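Local coordinates for protein carboxypeptidase D (Drosophila melanogaster, PDB 3MN8) that removes C-terminal arginine or lysine from peptides and proteins as a zinc metallocarboxypeptidase, this chain being its first, active catalytic domain with the transthyretin-like domain that follows, at residues 71-76 / 143-148; 101-106 / 163-168; 356-361 / 383-388. All blocks are in the same frame, centred on the assembly; numbering follows the deposited sequence.

Contacts 1 and 2 belong to the zinc carboxypeptidase domain, and contact 3 to the transthyretin-like domain. The centres of contacts 1 and 2 are about 10 Å apart. Their four segments alternate along the chain, and they meet where the side chain of Asn144 reaches the backbone of Gly166. Contact 3 is remote, its centre about 41 Å from each of the others. Contact 2 is buried and holds the metal site, with charged and flat groups set around zinc and inhibitor. Contact 1 is partly buried and joins a charged network to a small apolar patch. Contact 3 is also partly buried, but it is strand pairing, with an apolar face and a more open polar one.

Contact 1 (71-76 / 143-148); sequences EGRNLL and MNPDGY
In Arg73 and Asp146 alike, CG stands anti to the carbonyl carbon, beside the backbone N (chi1 -53° and -69°). The Arg73 chain runs extended from CG and carries NE to Asp146 OD1, 3.0 Å away, a salt bridge whose hydrogen bond is weak. The carboxylate approaches the guanidinium at its edge, the two planes at 81°. The other oxygen, Asp146 OD2, takes the backbone N-H of Glu71 at 2.8 Å on its syn lone pair. Ser69 OG also bonds to OD1, so the carboxylate is gripped from both oxygens. Glu71 OE1 lies 3.4 Å from Asp146 OD2. A long salt bridge from Arg73 NH1 to Glu71 OE1, 3.8 Å, makes a network of the three residues and probably eases this meeting of like charges. The contact joins the loop leading into strand 74-80, and the start of that strand in the mixed sheet of the carboxypeptidase domain, to the first turn of helix 145-149. Asn144 is the N-cap of that helix, its OD1 accepting from Gly147 N at 2.6 Å. Pro145 CB lies 3.4 Å from Arg73 CD. The Leu75 side chain crosses Pro145 at about a right angle, Leu75 CD1 3.4 Å from Pro145 CG.

Contact 2 (101-106 / 163-168); sequences HGDETV and VGRGNA. With ZN (zinc ion), chain F; GEM ((2-guanidinoethylmercapto)succinic acid), chain G.
Gly164 brings its carbonyl O to Gly102, 3.2 Å from Gly102 CA. The backbones lie so close here that a side chain on Gly102 would run into this oxygen. Gly164 has backbone angles that themselves call for glycine. Arg165 comes next and carries most of the contact. Its carbonyl O accepts a weak hydrogen bond from Gly102 N. Its CB lies beside the carboxylate of Asp103, whose OD1 is bonded to Ser158 OG. Its CG is anti to the backbone N (chi1 178°), and the chain runs extended to NE alongside His101, both side chains pointing the same way. The guanidinium then lies flat on the imidazole, centres 3.8 Å apart and planes at 18°. Arg165 NH1 stands over the ring centre.

This is the metal site of the M14 carboxypeptidases, built on an HxxE motif. Zinc is bound by His101 ND1 at 2.1 Å, by both carboxylate oxygens of Glu104 and by His217. The type I turn from His101 to Glu104 brings the two ligands of this segment together. The inhibitor GEM adds both oxygens of one carboxylate, O13 at 2.1 Å and the more distant O12 at 2.6 Å.

Arg165 also binds the inhibitor. Its NH1 donates to GEM O13 at 3.2 Å. Its NH2 donates to GEM O15, on the second carboxylate, at 2.8 Å. Asp172 ties the stacked pair together: its OD1 bonds to His101 NE2, and its OD2 forms a salt bridge with Arg165 NH2. Beyond, Gly166 O accepts what is probably a weak hydrogen bond from Asn144 ND2.

Contact 3 (356-361 / 383-388); sequences VYVAGL and YSVHAS
Val356 and Val385 pack through their CG1 methyls, 3.6 Å apart, on the inner face of an antiparallel strand pair. The pair belongs to the four-stranded sheet of the transthyretin-like domain, an all-beta fold. Strands 356-358 and 383-388 run at 154° to each other. Tyr357 and His386 form the hydrogen-bonded pair, with Tyr357 N to His386 O at 2.6 Å and His386 N to Tyr357 O at 2.8 Å. Val356 with Ala387 and Val358 with Val385 are the non-hydrogen-bonded pairs on either side. A third bond runs from Ala359 N to Ser384 O. Ala359 already belongs to a type II turn, Val358 to Leu361, which carries the first chain away.

The valine face is the tightly packed one. Val358 CG1 is anti to its backbone N (chi1 176°) and meets Tyr383 CD2 at 3.5 Å. Strands 339-344 and 410-415 cover this face, with Val343 against Val356 and Ala387, and Leu412 and Phe414 against Val385.

The other face is looser and more open to solvent. Here the rings of Tyr357 and His386 cross obliquely, centroids 5.4 Å apart and planes at 78°. Glu362 and Pro365 also touch the Tyr357 side chain. An alanine in place of Tyr357 would probably take the ring from beside His386 CE1 and Ser388 OG and leave a gap on this face. At the far end of this face, Ser388 OG sits at the edge of the tyrosine ring, 3.4 Å from Tyr357 CE1.

Contact 1 (71-76 / 143-148)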
loop_
_atom_site.group_PDB
_atom_site.type_symbol
_atom_site.label_atom_id
_atom_site.label_comp_id
_atom_site.label_asym_id
_atom_site.label_seq_id
_atom_site.Cartn_x
_atom_site.Cartn_y
_atom_site.Cartn_z
ATOM N N GLU A 71 -19.820 -13.068 6.456
ATOM C CA GLU A 71 -20.982 -12.795 7.274
ATOM C C GLU A 71 -21.721 -11.528 6.853
ATOM O O GLU A 71 -22.478 -10.947 7.636
ATOM C CB GLU A 71 -20.565 -12.741 8.732
ATOM C CG GLU A 71 -19.928 -14.029 9.195
ATOM C CD GLU A 71 -19.519 -13.967 10.640
ATOM O OE1 GLU A 71 -18.998 -12.906 11.060
ATOM O OE2 GLU A 71 -19.712 -14.978 11.349
ATOM N N GLY A 72 -21.483 -11.108 5.610
ATOM C CA GLY A 72 -22.263 -10.054 4.983
ATOM C C GLY A 72 -21.731 -8.640 5.124
ATOM O O GLY A 72 -22.294 -7.696 4.565
ATOM N N ARG A 73 -20.649 -8.477 5.872
ATOM C CA ARG A 73 -20.102 -7.150 6.101
ATOM C C ARG A 73 -19.431 -6.577 4.858
ATOM O O ARG A 73 -18.700 -7.275 4.149
ATOM C CB ARG A 73 -19.133 -7.190 7.275
ATOM C CG ARG A 73 -19.754 -7.816 8.507
ATOM C CD ARG A 73 -18.816 -7.724 9.682
ATOM N NE ARG A 73 -19.109 -8.778 10.646
ATOM C CZ ARG A 73 -19.875 -8.610 11.719
ATOM N NH1 ARG A 73 -20.100 -9.621 12.545
ATOM N NH2 ARG A 73 -20.410 -7.425 11.967
ATOM N N ASN A 74 -19.686 -5.300 4.597
ATOM C CA ASN A 74 -19.143 -4.647 3.425
ATOM C C ASN A 74 -17.663 -4.349 3.546
ATOM O O ASN A 74 -17.221 -3.787 4.539
ATOM C CB ASN A 74 -19.906 -3.355 3.135
ATOM C CG ASN A 74 -21.235 -3.608 2.443
ATOM O OD1 ASN A 74 -21.380 -4.540 1.641
ATOM N ND2 ASN A 74 -22.215 -2.775 2.749
ATOM N N LEU A 75 -16.908 -4.734 2.522
ATOM C CA LEU A 75 -15.508 -4.353 2.398
ATOM C C LEU A 75 -15.450 -3.091 1.555
ATOM O O LEU A 75 -15.770 -3.123 0.367
ATOM C CB LEU A 75 -14.692 -5.473 1.747
ATOM C CG LEU A 75 -14.286 -6.705 2.580
ATOM C CD1 LEU A 75 -15.214 -6.928 3.760
ATOM C CD2 LEU A 75 -14.243 -7.952 1.723
ATOM N N LEU A 76 -15.046 -1.982 2.176
ATOM C CA LEU A 76 -15.152 -0.656 1.566
ATOM C C LEU A 76 -13.805 0.064 1.467
ATOM O O LEU A 76 -12.950 -0.080 2.340
ATOM C CB LEU A 76 -16.098 0.219 2.390
ATOM C CG LEU A 76 -17.560 -0.188 2.540
ATOM C CD1 LEU A 76 -18.230 0.636 3.639
ATOM C CD2 LEU A 76 -18.299 -0.031 1.220
ATOM N N MET A 143 -9.982 -5.063 6.291
ATOM C CA MET A 143 -10.040 -6.042 5.217
ATOM C C MET A 143 -10.591 -7.335 5.837
ATOM O O MET A 143 -10.791 -8.344 5.155
ATOM C CB MET A 143 -8.630 -6.233 4.661
ATOM C CG MET A 143 -8.531 -7.069 3.427
ATOM S SD MET A 143 -6.810 -7.478 3.082
ATOM C CE MET A 143 -7.025 -9.104 2.350
ATOM N N ASN A 144 -10.845 -7.285 7.144
ATOM C CA ASN A 144 -11.384 -8.425 7.862
ATOM C C ASN A 144 -12.351 -8.009 8.978
ATOM O O ASN A 144 -12.022 -8.085 10.170
ATOM C CB ASN A 144 -10.254 -9.276 8.421
ATOM C CG ASN A 144 -10.755 -10.554 9.052
ATOM O OD1 ASN A 144 -11.940 -10.892 8.946
ATOM N ND2 ASN A 144 -9.858 -11.277 9.714
ATOM N N PRO A 145 -13.560 -7.571 8.581
ATOM C CA PRO A 145 -14.620 -7.149 9.506
ATOM C C PRO A 145 -15.059 -8.295 10.417
ATOM O O PRO A 145 -15.297 -8.108 11.612
ATOM C CB PRO A 145 -15.784 -6.767 8.574
ATOM C CG PRO A 145 -15.227 -6.760 7.188
ATOM C CD PRO A 145 -14.018 -7.620 7.179
ATOM N N ASP A 146 -15.188 -9.475 9.827
ATOM C CA ASP A 146 -15.674 -10.631 10.541
ATOM C C ASP A 146 -14.626 -11.002 11.569
ATOM O O ASP A 146 -14.946 -11.384 12.701
ATOM C CB ASP A 146 -15.941 -11.793 9.568
ATOM C CG ASP A 146 -17.136 -11.531 8.645
ATOM O OD1 ASP A 146 -17.621 -10.382 8.585
ATOM O OD2 ASP A 146 -17.597 -12.477 7.979
ATOM N N GLY A 147 -13.367 -10.873 11.168
ATOM C CA GLY A 147 -12.255 -11.180 12.047
ATOM C C GLY A 147 -12.237 -10.205 13.196
ATOM O O GLY A 147 -12.054 -10.587 14.356
ATOM N N TYR A 148 -12.450 -8.940 12.859
ATOM C CA TYR A 148 -12.466 -7.867 13.841
ATOM C C TYR A 148 -13.581 -8.075 14.857
ATOM O O TYR A 148 -13.332 -8.183 16.059
ATOM C CB TYR A 148 -12.641 -6.527 13.137
ATOM C CG TYR A 148 -12.836 -5.353 14.069
ATOM C CD1 TYR A 148 -11.791 -4.884 14.858
ATOM C CD2 TYR A 148 -14.058 -4.697 14.148
ATOM C CE1 TYR A 148 -11.957 -3.802 15.711
ATOM C CE2 TYR A 148 -14.229 -3.610 14.991
ATOM C CZ TYR A 148 -13.171 -3.173 15.771
ATOM O OH TYR A 148 -13.332 -2.102 16.613
#

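Contact 2 (101-106 / 163-168)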
loop_
_atom_site.group_PDB
_atom_site.type_symbol
_atom_site.label_atom_id
_atom_site.label_comp_id
_atom_site.label_asym_id
_atom_site.label_seq_id
_atom_site.Cartn_x
_atom_site.Cartn_y
_atom_site.Cartn_z
ATOM N N HIS A 101 -5.601 -8.972 9.665
ATOM C CA HIS A 101 -5.766 -9.784 10.852
ATOM C C HIS A 101 -6.634 -8.963 11.795
ATOM O O HIS A 101 -6.189 -7.940 12.353
ATOM C CB HIS A 101 -4.417 -10.136 11.472
ATOM C CG HIS A 101 -3.541 -10.942 10.565
ATOM N ND1 HIS A 101 -2.438 -10.414 9.929
ATOM C CD2 HIS A 101 -3.625 -12.231 10.164
ATOM C CE1 HIS A 101 -1.869 -11.351 9.192
ATOM N NE2 HIS A 101 -2.569 -12.464 9.316
ATOM N N GLY A 102 -7.888 -9.405 11.924
ATOM C CA GLY A 102 -8.900 -8.721 12.712
ATOM C C GLY A 102 -8.494 -8.258 14.107
ATOM O O GLY A 102 -9.017 -7.261 14.607
ATOM N N ASP A 103 -7.575 -8.974 14.748
ATOM C CA ASP A 103 -7.133 -8.608 16.094
ATOM C C ASP A 103 -5.962 -7.619 16.098
ATOM O O ASP A 103 -5.511 -7.192 17.154
ATOM C CB ASP A 103 -6.786 -9.862 16.897
ATOM C CG ASP A 103 -5.956 -10.860 16.102
ATOM O OD1 ASP A 103 -5.897 -12.032 16.522
ATOM O OD2 ASP A 103 -5.364 -10.482 15.068
ATOM N N GLU A 104 -5.465 -7.275 14.914
ATOM C CA GLU A 104 -4.425 -6.260 14.772
ATOM C C GLU A 104 -5.088 -4.974 14.302
ATOM O O GLU A 104 -5.330 -4.783 13.101
ATOM C CB GLU A 104 -3.367 -6.714 13.774
ATOM C CG GLU A 104 -2.712 -8.045 14.120
ATOM C CD GLU A 104 -1.868 -8.558 12.985
ATOM O OE1 GLU A 104 -1.631 -7.778 12.045
ATOM O OE2 GLU A 104 -1.455 -9.734 13.015
ATOM N N THR A 105 -5.348 -4.088 15.259
ATOM C CA THR A 105 -6.374 -3.061 15.120
ATOM C C THR A 105 -5.899 -1.609 14.945
ATOM O O THR A 105 -6.633 -0.788 14.410
ATOM C CB THR A 105 -7.308 -3.126 16.350
ATOM O OG1 THR A 105 -6.538 -2.945 17.551
ATOM C CG2 THR A 105 -7.995 -4.487 16.418
ATOM N N VAL A 106 -4.695 -1.276 15.406
ATOM C CA VAL A 106 -4.237 0.119 15.365
ATOM C C VAL A 106 -4.286 0.706 13.936
ATOM O O VAL A 106 -4.833 1.791 13.711
ATOM C CB VAL A 106 -2.816 0.279 15.983
ATOM C CG1 VAL A 106 -2.349 1.740 15.938
ATOM C CG2 VAL A 106 -2.788 -0.257 17.409
ATOM N N VAL A 163 -8.483 -17.041 17.023
ATOM C CA VAL A 163 -9.797 -16.529 16.691
ATOM C C VAL A 163 -9.768 -15.003 16.643
ATOM O O VAL A 163 -9.204 -14.333 17.520
ATOM C CB VAL A 163 -10.875 -17.023 17.663
ATOM C CG1 VAL A 163 -12.097 -16.121 17.600
ATOM C CG2 VAL A 163 -11.239 -18.486 17.358
ATOM N N GLY A 164 -10.365 -14.464 15.586
ATOM C CA GLY A 164 -10.347 -13.034 15.333
ATOM C C GLY A 164 -9.264 -12.648 14.338
ATOM O O GLY A 164 -9.430 -11.720 13.551
ATOM N N ARG A 165 -8.149 -13.371 14.379
ATOM C CA ARG A 165 -7.048 -13.126 13.462
ATOM C C ARG A 165 -7.480 -13.502 12.049
ATOM O O ARG A 165 -7.420 -12.681 11.139
ATOM C CB ARG A 165 -5.796 -13.906 13.898
ATOM C CG ARG A 165 -4.597 -13.739 12.967
ATOM C CD ARG A 165 -3.367 -14.492 13.473
ATOM N NE ARG A 165 -2.436 -14.816 12.390
ATOM C CZ ARG A 165 -1.355 -14.102 12.089
ATOM N NH1 ARG A 165 -1.061 -13.018 12.789
ATOM N NH2 ARG A 165 -0.561 -14.473 11.091
ATOM N N GLY A 166 -7.936 -14.737 11.868
ATOM C CA GLY A 166 -8.389 -15.197 10.565
ATOM C C GLY A 166 -9.815 -14.732 10.374
ATOM O O GLY A 166 -10.371 -14.081 11.263
ATOM N N ASN A 167 -10.410 -15.047 9.224
ATOM C CA ASN A 167 -11.783 -14.617 8.964
ATOM C C ASN A 167 -12.776 -15.475 9.730
ATOM O O ASN A 167 -12.426 -16.103 10.737
ATOM C CB ASN A 167 -12.110 -14.540 7.458
ATOM C CG ASN A 167 -12.178 -15.904 6.783
ATOM O OD1 ASN A 167 -12.039 -16.950 7.424
ATOM N ND2 ASN A 167 -12.398 -15.892 5.471
ATOM N N ALA A 168 -14.020 -15.492 9.270
ATOM C CA ALA A 168 -15.065 -16.208 9.994
ATOM C C ALA A 168 -14.911 -17.718 9.853
ATOM O O ALA A 168 -15.436 -18.471 10.670
ATOM C CB ALA A 168 -16.450 -15.760 9.532
HETATM ZN ZN ZN F . -0.931 -9.406 11.077
HETATM C C8 GEM G . 3.125 -11.636 9.612
HETATM S S7 GEM G . 3.132 -10.577 8.192
HETATM C C6 GEM G . 4.619 -9.661 8.478
HETATM C C5 GEM G . 5.849 -10.539 8.699
HETATM N N3 GEM G . 6.165 -11.178 7.432
HETATM C C1 GEM G . 7.050 -12.147 7.224
HETATM N N4 GEM G . 7.234 -12.637 6.004
HETATM N N2 GEM G . 7.755 -12.635 8.240
HETATM C C9 GEM G . 2.045 -12.663 9.399
HETATM O O14 GEM G . 1.313 -12.547 8.391
HETATM O O15 GEM G . 1.921 -13.594 10.222
HETATM C C10 GEM G . 2.943 -10.876 10.937
HETATM C C11 GEM G . 1.587 -10.222 11.176
HETATM O O12 GEM G . 1.582 -9.023 11.547
HETATM O O13 GEM G . 0.533 -10.894 11.037
#

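Contact 3 (356-361 / 383-388)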
loop_
_atom_site.group_PDB
_atom_site.type_symbol
_atom_site.label_atom_id
_atom_site.label_comp_id
_atom_site.label_asym_id
_atom_site.label_seq_id
_atom_site.Cartn_x
_atom_site.Cartn_y
_atom_site.Cartn_z
ATOM N N VAL A 356 8.002 -1.551 -19.822
ATOM C CA VAL A 356 9.050 -0.556 -19.643
ATOM C C VAL A 356 10.162 -1.122 -18.758
ATOM O O VAL A 356 9.946 -1.405 -17.572
ATOM C CB VAL A 356 8.487 0.756 -19.038
ATOM C CG1 VAL A 356 9.619 1.702 -18.651
ATOM C CG2 VAL A 356 7.510 1.427 -20.021
ATOM N N TYR A 357 11.349 -1.287 -19.347
ATOM C CA TYR A 357 12.463 -1.928 -18.670
ATOM C C TYR A 357 13.551 -0.950 -18.243
ATOM O O TYR A 357 13.862 -0.004 -18.973
ATOM C CB TYR A 357 13.104 -2.983 -19.571
ATOM C CG TYR A 357 12.321 -4.263 -19.812
ATOM C CD1 TYR A 357 11.507 -4.403 -20.931
ATOM C CD2 TYR A 357 12.438 -5.349 -18.947
ATOM C CE1 TYR A 357 10.808 -5.587 -21.164
ATOM C CE2 TYR A 357 11.748 -6.526 -19.170
ATOM C CZ TYR A 357 10.935 -6.642 -20.274
ATOM O OH TYR A 357 10.251 -7.820 -20.487
ATOM N N VAL A 358 14.134 -1.212 -17.069
ATOM C CA VAL A 358 15.295 -0.482 -16.564
ATOM C C VAL A 358 16.483 -1.422 -16.446
ATOM O O VAL A 358 16.403 -2.451 -15.777
ATOM C CB VAL A 358 15.017 0.160 -15.176
ATOM C CG1 VAL A 358 16.273 0.847 -14.615
ATOM C CG2 VAL A 358 13.854 1.155 -15.260
ATOM N N ALA A 359 17.582 -1.068 -17.101
ATOM C CA ALA A 359 18.794 -1.877 -17.040
ATOM C C ALA A 359 19.163 -2.231 -15.604
ATOM O O ALA A 359 19.401 -1.348 -14.779
ATOM C CB ALA A 359 19.948 -1.157 -17.721
ATOM N N GLY A 360 19.218 -3.527 -15.316
ATOM C CA GLY A 360 19.562 -4.004 -13.990
ATOM C C GLY A 360 18.323 -4.252 -13.155
ATOM O O GLY A 360 18.398 -4.724 -12.024
ATOM N N LEU A 361 17.173 -3.905 -13.712
ATOM C CA LEU A 361 15.894 -4.166 -13.067
ATOM C C LEU A 361 14.920 -4.747 -14.090
ATOM O O LEU A 361 13.703 -4.569 -13.981
ATOM C CB LEU A 361 15.323 -2.883 -12.468
ATOM C CG LEU A 361 16.170 -2.201 -11.386
ATOM C CD1 LEU A 361 15.620 -0.817 -11.080
ATOM C CD2 LEU A 361 16.264 -3.034 -10.114
ATOM N N TYR A 383 19.938 5.911 -14.991
ATOM C CA TYR A 383 19.467 4.672 -15.592
ATOM C C TYR A 383 19.256 4.728 -17.110
ATOM O O TYR A 383 19.060 5.783 -17.696
ATOM C CB TYR A 383 18.167 4.257 -14.934
ATOM C CG TYR A 383 18.188 4.277 -13.427
ATOM C CD1 TYR A 383 18.126 5.479 -12.723
ATOM C CD2 TYR A 383 18.232 3.088 -12.700
ATOM C CE1 TYR A 383 18.129 5.499 -11.328
ATOM C CE2 TYR A 383 18.233 3.092 -11.310
ATOM C CZ TYR A 383 18.181 4.298 -10.626
ATOM O OH TYR A 383 18.179 4.291 -9.245
ATOM N N SER A 384 19.301 3.562 -17.738
ATOM C CA SER A 384 18.918 3.423 -19.134
ATOM C C SER A 384 17.564 2.734 -19.190
ATOM O O SER A 384 17.432 1.539 -18.904
ATOM C CB SER A 384 19.962 2.623 -19.911
ATOM O OG SER A 384 20.986 3.478 -20.385
ATOM N N VAL A 385 16.547 3.505 -19.533
ATOM C CA VAL A 385 15.195 2.975 -19.584
ATOM C C VAL A 385 14.815 2.707 -21.028
ATOM O O VAL A 385 15.179 3.481 -21.917
ATOM C CB VAL A 385 14.197 3.977 -18.983
ATOM C CG1 VAL A 385 12.881 3.303 -18.702
ATOM C CG2 VAL A 385 14.770 4.586 -17.717
ATOM N N HIS A 386 14.102 1.609 -21.267
ATOM C CA HIS A 386 13.541 1.339 -22.591
ATOM C C HIS A 386 12.203 0.632 -22.519
ATOM O O HIS A 386 11.852 0.051 -21.485
ATOM C CB HIS A 386 14.524 0.564 -23.488
ATOM C CG HIS A 386 14.603 -0.913 -23.212
ATOM N ND1 HIS A 386 13.924 -1.533 -22.191
ATOM C CD2 HIS A 386 15.313 -1.886 -23.838
ATOM C CE1 HIS A 386 14.199 -2.828 -22.202
ATOM N NE2 HIS A 386 15.037 -3.066 -23.191
ATOM N N ALA A 387 11.464 0.672 -23.623
ATOM C CA ALA A 387 10.113 0.139 -23.646
ATOM C C ALA A 387 9.938 -0.837 -24.789
ATOM O O ALA A 387 10.550 -0.699 -25.852
ATOM C CB ALA A 387 9.092 1.275 -23.750
ATOM N N SER A 388 9.095 -1.833 -24.566
ATOM C CA SER A 388 8.793 -2.777 -25.620
ATOM C C SER A 388 7.338 -3.226 -25.533
ATOM O O SER A 388 6.665 -3.030 -24.512
ATOM C CB SER A 388 9.732 -3.974 -25.533
ATOM O OG SER A 388 9.661 -4.570 -24.250
#